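Local coordinates for translation initiation factor eIF2 assembly protein (Schizosaccharomyces pombe, PDB 4ZGP) that acts as an ATP-dependent folding chaperone of the ATP-grasp fold, binding the gamma subunit of eIF2 so that it can assemble with the alpha and beta subunits, at residues A[55-67]-A[142-156]. Sequence-based numbering, arbitrary orientation.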
loop_
_atom_site.group_PDB
_atom_site.type_symbol
_atom_site.label_atom_id
_atom_site.label_comp_id
_atom_site.label_asym_id
_atom_site.label_seq_id
_atom_site.Cartn_x
_atom_site.Cartn_y
_atom_site.Cartn_z
ATOM N N PRO A 55 8.024 7.593 -16.450
ATOM C CA PRO A 55 9.041 7.961 -17.446
ATOM C C PRO A 55 10.065 6.855 -17.628
ATOM O O PRO A 55 10.548 6.302 -16.642
ATOM C CB PRO A 55 9.677 9.215 -16.849
ATOM C CG PRO A 55 8.564 9.837 -16.055
ATOM C CD PRO A 55 7.777 8.675 -15.481
ATOM N N ALA A 56 10.373 6.527 -18.880
ATOM C CA ALA A 56 11.251 5.408 -19.190
ATOM C C ALA A 56 12.652 5.543 -18.582
ATOM O O ALA A 56 13.263 4.538 -18.205
ATOM C CB ALA A 56 11.355 5.234 -20.700
ATOM N N THR A 57 13.176 6.766 -18.490
ATOM C CA THR A 57 14.516 6.926 -17.926
ATOM C C THR A 57 14.488 6.640 -16.427
ATOM O O THR A 57 15.464 6.146 -15.870
ATOM C CB THR A 57 15.110 8.330 -18.180
ATOM O OG1 THR A 57 14.339 9.328 -17.498
ATOM C CG2 THR A 57 15.125 8.628 -19.675
ATOM N N VAL A 58 13.363 6.943 -15.780
ATOM C CA VAL A 58 13.188 6.599 -14.375
ATOM C C VAL A 58 13.154 5.075 -14.223
ATOM O O VAL A 58 13.825 4.501 -13.355
ATOM C CB VAL A 58 11.900 7.236 -13.784
ATOM C CG1 VAL A 58 11.551 6.626 -12.428
ATOM C CG2 VAL A 58 12.065 8.744 -13.643
ATOM N N LEU A 59 12.376 4.431 -15.082
ATOM C CA LEU A 59 12.229 2.983 -15.073
ATOM C C LEU A 59 13.585 2.314 -15.244
ATOM O O LEU A 59 13.909 1.345 -14.556
ATOM C CB LEU A 59 11.264 2.557 -16.181
ATOM C CG LEU A 59 10.621 1.177 -16.166
ATOM C CD1 LEU A 59 10.074 0.878 -14.795
ATOM C CD2 LEU A 59 9.509 1.139 -17.200
ATOM N N LYS A 60 14.386 2.864 -16.148
ATOM C CA LYS A 60 15.713 2.335 -16.442
ATOM C C LYS A 60 16.623 2.426 -15.212
ATOM O O LYS A 60 17.300 1.465 -14.850
ATOM C CB LYS A 60 16.310 3.091 -17.635
ATOM C CG LYS A 60 17.450 2.382 -18.362
ATOM C CD LYS A 60 18.807 2.728 -17.762
ATOM C CE LYS A 60 19.935 2.481 -18.761
ATOM N NZ LYS A 60 19.914 1.088 -19.295
ATOM N N TYR A 61 16.616 3.587 -14.565
ATOM C CA TYR A 61 17.386 3.814 -13.346
ATOM C C TYR A 61 16.991 2.873 -12.202
ATOM O O TYR A 61 17.850 2.432 -11.437
ATOM C CB TYR A 61 17.221 5.277 -12.923
ATOM C CG TYR A 61 17.784 5.664 -11.577
ATOM C CD1 TYR A 61 19.087 6.122 -11.451
ATOM C CD2 TYR A 61 16.994 5.620 -10.438
ATOM C CE1 TYR A 61 19.592 6.498 -10.224
ATOM C CE2 TYR A 61 17.488 5.987 -9.215
ATOM C CZ TYR A 61 18.785 6.434 -9.109
ATOM O OH TYR A 61 19.271 6.808 -7.880
ATOM N N LEU A 62 15.701 2.556 -12.086
ATOM C CA LEU A 62 15.230 1.753 -10.955
ATOM C C LEU A 62 15.682 0.291 -10.993
ATOM O O LEU A 62 15.670 -0.386 -9.965
ATOM C CB LEU A 62 13.706 1.796 -10.867
ATOM C CG LEU A 62 13.098 3.128 -10.430
ATOM C CD1 LEU A 62 11.579 3.008 -10.374
ATOM C CD2 LEU A 62 13.661 3.573 -9.082
ATOM N N HIS A 63 16.077 -0.193 -12.166
ATOM C CA HIS A 63 16.551 -1.575 -12.301
ATOM C C HIS A 63 18.038 -1.795 -11.938
ATOM O O HIS A 63 18.539 -2.910 -12.036
ATOM C CB HIS A 63 16.306 -2.071 -13.730
ATOM C CG HIS A 63 14.907 -2.552 -13.976
ATOM N ND1 HIS A 63 13.981 -1.820 -14.689
ATOM C CD2 HIS A 63 14.279 -3.695 -13.609
ATOM C CE1 HIS A 63 12.843 -2.490 -14.750
ATOM N NE2 HIS A 63 12.998 -3.631 -14.102
ATOM N N GLU A 64 18.736 -0.745 -11.516
ATOM C CA GLU A 64 20.162 -0.852 -11.190
ATOM C C GLU A 64 20.420 -1.560 -9.866
ATOM O O GLU A 64 19.887 -1.155 -8.836
ATOM C CB GLU A 64 20.800 0.535 -11.129
ATOM C CG GLU A 64 20.801 1.292 -12.439
ATOM C CD GLU A 64 21.535 2.612 -12.324
ATOM O OE1 GLU A 64 21.401 3.447 -13.244
ATOM O OE2 GLU A 64 22.248 2.809 -11.314
ATOM N N ASP A 65 21.274 -2.582 -9.889
ATOM C CA ASP A 65 21.562 -3.363 -8.686
ATOM C C ASP A 65 22.874 -2.988 -7.995
ATOM O O ASP A 65 23.517 -3.841 -7.388
ATOM C CB ASP A 65 21.576 -4.864 -9.013
ATOM C CG ASP A 65 22.668 -5.251 -10.012
ATOM O OD1 ASP A 65 23.571 -4.431 -10.286
ATOM O OD2 ASP A 65 22.631 -6.399 -10.517
ATOM N N SER A 66 23.274 -1.722 -8.088
ATOM C CA SER A 66 24.511 -1.284 -7.452
ATOM C C SER A 66 24.366 -1.169 -5.936
ATOM O O SER A 66 23.283 -0.859 -5.429
ATOM C CB SER A 66 24.964 0.056 -8.028
ATOM O OG SER A 66 26.201 0.452 -7.453
ATOM N N ILE A 67 25.456 -1.414 -5.212
ATOM C CA ILE A 67 25.433 -1.295 -3.755
ATOM C C ILE A 67 26.173 -0.051 -3.250
ATOM O O ILE A 67 25.904 0.423 -2.144
ATOM C CB ILE A 67 26.038 -2.552 -3.059
ATOM C CG1 ILE A 67 27.416 -2.902 -3.630
ATOM C CG2 ILE A 67 25.092 -3.744 -3.164
ATOM C CD1 ILE A 67 28.119 -4.039 -2.870
ATOM N N LEU A 142 14.049 8.793 -5.734
ATOM C CA LEU A 142 14.660 7.799 -6.605
ATOM C C LEU A 142 15.571 6.853 -5.834
ATOM O O LEU A 142 15.613 5.653 -6.106
ATOM C CB LEU A 142 15.448 8.495 -7.726
ATOM C CG LEU A 142 14.570 9.209 -8.764
ATOM C CD1 LEU A 142 15.374 10.168 -9.635
ATOM C CD2 LEU A 142 13.872 8.183 -9.626
ATOM N N LEU A 143 16.301 7.402 -4.873
ATOM C CA LEU A 143 17.214 6.589 -4.082
ATOM C C LEU A 143 16.413 5.569 -3.272
ATOM O O LEU A 143 16.744 4.376 -3.235
ATOM C CB LEU A 143 18.067 7.490 -3.184
ATOM C CG LEU A 143 19.279 6.920 -2.461
ATOM C CD1 LEU A 143 20.426 7.918 -2.519
ATOM C CD2 LEU A 143 18.908 6.663 -1.032
ATOM N N LEU A 144 15.323 6.031 -2.665
ATOM C CA LEU A 144 14.488 5.154 -1.853
ATOM C C LEU A 144 13.838 4.051 -2.699
ATOM O O LEU A 144 13.829 2.878 -2.316
ATOM C CB LEU A 144 13.425 5.980 -1.122
ATOM C CG LEU A 144 12.521 5.307 -0.088
ATOM C CD1 LEU A 144 13.323 4.674 1.058
ATOM C CD2 LEU A 144 11.544 6.329 0.469
ATOM N N LEU A 145 13.312 4.417 -3.861
ATOM C CA LEU A 145 12.687 3.424 -4.731
ATOM C C LEU A 145 13.684 2.412 -5.274
ATOM O O LEU A 145 13.366 1.230 -5.402
ATOM C CB LEU A 145 11.973 4.098 -5.908
ATOM C CG LEU A 145 10.764 4.968 -5.555
ATOM C CD1 LEU A 145 10.203 5.596 -6.825
ATOM C CD2 LEU A 145 9.696 4.146 -4.844
ATOM N N LYS A 146 14.878 2.883 -5.622
ATOM C CA LYS A 146 15.908 2.005 -6.174
ATOM C C LYS A 146 16.373 0.952 -5.159
ATOM O O LYS A 146 16.804 -0.139 -5.544
ATOM C CB LYS A 146 17.108 2.834 -6.658
ATOM C CG LYS A 146 18.104 2.065 -7.512
ATOM C CD LYS A 146 19.334 2.905 -7.839
ATOM C CE LYS A 146 20.524 2.511 -6.967
ATOM N NZ LYS A 146 21.766 3.263 -7.311
ATOM N N SER A 147 16.271 1.264 -3.868
ATOM C CA SER A 147 16.860 0.391 -2.845
ATOM C C SER A 147 15.882 -0.605 -2.241
ATOM O O SER A 147 16.260 -1.428 -1.403
ATOM C CB SER A 147 17.461 1.235 -1.730
ATOM O OG SER A 147 18.218 2.279 -2.294
ATOM N N SER A 148 14.624 -0.533 -2.657
ATOM C CA SER A 148 13.596 -1.393 -2.089
ATOM C C SER A 148 13.453 -2.741 -2.777
ATOM O O SER A 148 13.315 -2.800 -4.007
ATOM C CB SER A 148 12.239 -0.687 -2.134
ATOM O OG SER A 148 11.214 -1.580 -1.730
ATOM N N ASP A 149 13.436 -3.811 -1.974
ATOM C CA ASP A 149 13.072 -5.157 -2.440
ATOM C C ASP A 149 11.616 -5.204 -2.914
ATOM O O ASP A 149 11.271 -5.903 -3.882
ATOM C CB ASP A 149 13.243 -6.204 -1.324
ATOM C CG ASP A 149 14.680 -6.321 -0.816
ATOM O OD1 ASP A 149 15.614 -6.345 -1.640
ATOM O OD2 ASP A 149 14.863 -6.392 0.419
ATOM N N PHE A 150 10.750 -4.499 -2.190
ATOM C CA PHE A 150 9.329 -4.491 -2.506
ATOM C C PHE A 150 9.108 -3.862 -3.860
ATOM O O PHE A 150 8.357 -4.386 -4.673
ATOM C CB PHE A 150 8.530 -3.735 -1.439
ATOM C CG PHE A 150 8.481 -4.429 -0.107
ATOM C CD1 PHE A 150 8.264 -5.791 -0.027
ATOM C CD2 PHE A 150 8.642 -3.715 1.069
ATOM C CE1 PHE A 150 8.213 -6.436 1.212
ATOM C CE2 PHE A 150 8.600 -4.356 2.309
ATOM C CZ PHE A 150 8.387 -5.717 2.376
ATOM N N VAL A 151 9.763 -2.728 -4.096
ATOM C CA VAL A 151 9.645 -2.032 -5.376
ATOM C C VAL A 151 10.170 -2.924 -6.500
ATOM O O VAL A 151 9.563 -3.020 -7.564
ATOM C CB VAL A 151 10.400 -0.670 -5.353
ATOM C CG1 VAL A 151 10.504 -0.088 -6.743
ATOM C CG2 VAL A 151 9.695 0.304 -4.416
ATOM N N ALA A 152 11.285 -3.603 -6.238
ATOM C CA ALA A 152 11.873 -4.530 -7.196
ATOM C C ALA A 152 10.914 -5.671 -7.508
ATOM O O ALA A 152 10.871 -6.163 -8.635
ATOM C CB ALA A 152 13.207 -5.084 -6.665
ATOM N N HIS A 153 10.147 -6.090 -6.509
ATOM C CA HIS A 153 9.161 -7.134 -6.740
ATOM C C HIS A 153 8.033 -6.652 -7.653
ATOM O O HIS A 153 7.557 -7.408 -8.506
ATOM C CB HIS A 153 8.573 -7.650 -5.427
ATOM C CG HIS A 153 7.724 -8.867 -5.611
ATOM N ND1 HIS A 153 8.260 -10.130 -5.763
ATOM C CD2 HIS A 153 6.383 -9.011 -5.725
ATOM C CE1 HIS A 153 7.281 -11.003 -5.924
ATOM N NE2 HIS A 153 6.132 -10.349 -5.907
ATOM N N ASP A 154 7.615 -5.401 -7.473
ATOM C CA ASP A 154 6.632 -4.794 -8.368
ATOM C C ASP A 154 7.136 -4.795 -9.807
ATOM O O ASP A 154 6.385 -5.070 -10.748
ATOM C CB ASP A 154 6.338 -3.339 -7.974
ATOM C CG ASP A 154 5.402 -3.207 -6.771
ATOM O OD1 ASP A 154 5.156 -4.193 -6.042
ATOM O OD2 ASP A 154 4.939 -2.071 -6.541
ATOM N N LEU A 155 8.410 -4.434 -9.961
ATOM C CA LEU A 155 9.017 -4.247 -11.277
ATOM C C LEU A 155 9.264 -5.553 -12.038
ATOM O O LEU A 155 9.210 -5.575 -13.270
ATOM C CB LEU A 155 10.346 -3.483 -11.130
ATOM C CG LEU A 155 10.183 -1.971 -10.960
ATOM C CD1 LEU A 155 11.527 -1.281 -10.896
ATOM C CD2 LEU A 155 9.336 -1.379 -12.089
ATOM N N ASN A 156 9.519 -6.637 -11.316
ATOM C CA ASN A 156 9.962 -7.874 -11.961
ATOM C C ASN A 156 9.065 -9.103 -11.765
ATOM O O ASN A 156 9.163 -10.065 -12.524
ATOM C CB ASN A 156 11.373 -8.220 -11.471
ATOM C CG ASN A 156 12.368 -7.099 -11.710
ATOM O OD1 ASN A 156 12.444 -6.545 -12.806
ATOM N ND2 ASN A 156 13.131 -6.749 -10.675
#
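L62, on the last turn of helix 56-62, is the knob of this contact: its side chain sits in a hole made by L142, L145, K146 and L155. With CG anti to the carbonyl carbon (chi1 -70°), its CD2 methyl reaches L145 CB at 3.6 Å, while L155 CD1 packs against L62 CB. One turn back, L59 CD1 meets L155 CD2 at 3.6 Å, the two side chains running antiparallel alongside one another. Y61 points at helix 138-146. The side chains of Y61 and K146 cross at about a right angle, and K146 CD lies over one face of the ring, a CH-pi contact 4.2 Å from CD to the centroid of the Y61 ring; L142 CB approaches Y61 CE2 obliquely at 3.6 Å, and L142 O lies at the ring edge, in plane. Y92 packs edge-to-face with the same ring. Replacing Y61 by alanine is likely to strip K146 CD of the ring face it lies over and open a gap beside L142 CB. At the exposed margin, L155 CD1 lies over one face of the H63 imidazole, displaced toward the rim, and a weak bond, bent to 129°, runs from H63 NE2 to N156 OD1 (3.2 Å), while H63 ND1 donates to L59 O. E64 OE2 is 4.1 Å from K146 NZ, too far for a salt bridge. Helix 56-62 thus packs against two successive helices, 138-146 and 149-157, which also adjoin the ATP site: D154 OD2 is hydrogen-bonded to W118 N, and the L145 side chain is about 5 Å from that of K115, both ATP-binding residues. Apolar fit round L62 and Y61 probably holds the helices together, the marginal polar pairs adding little.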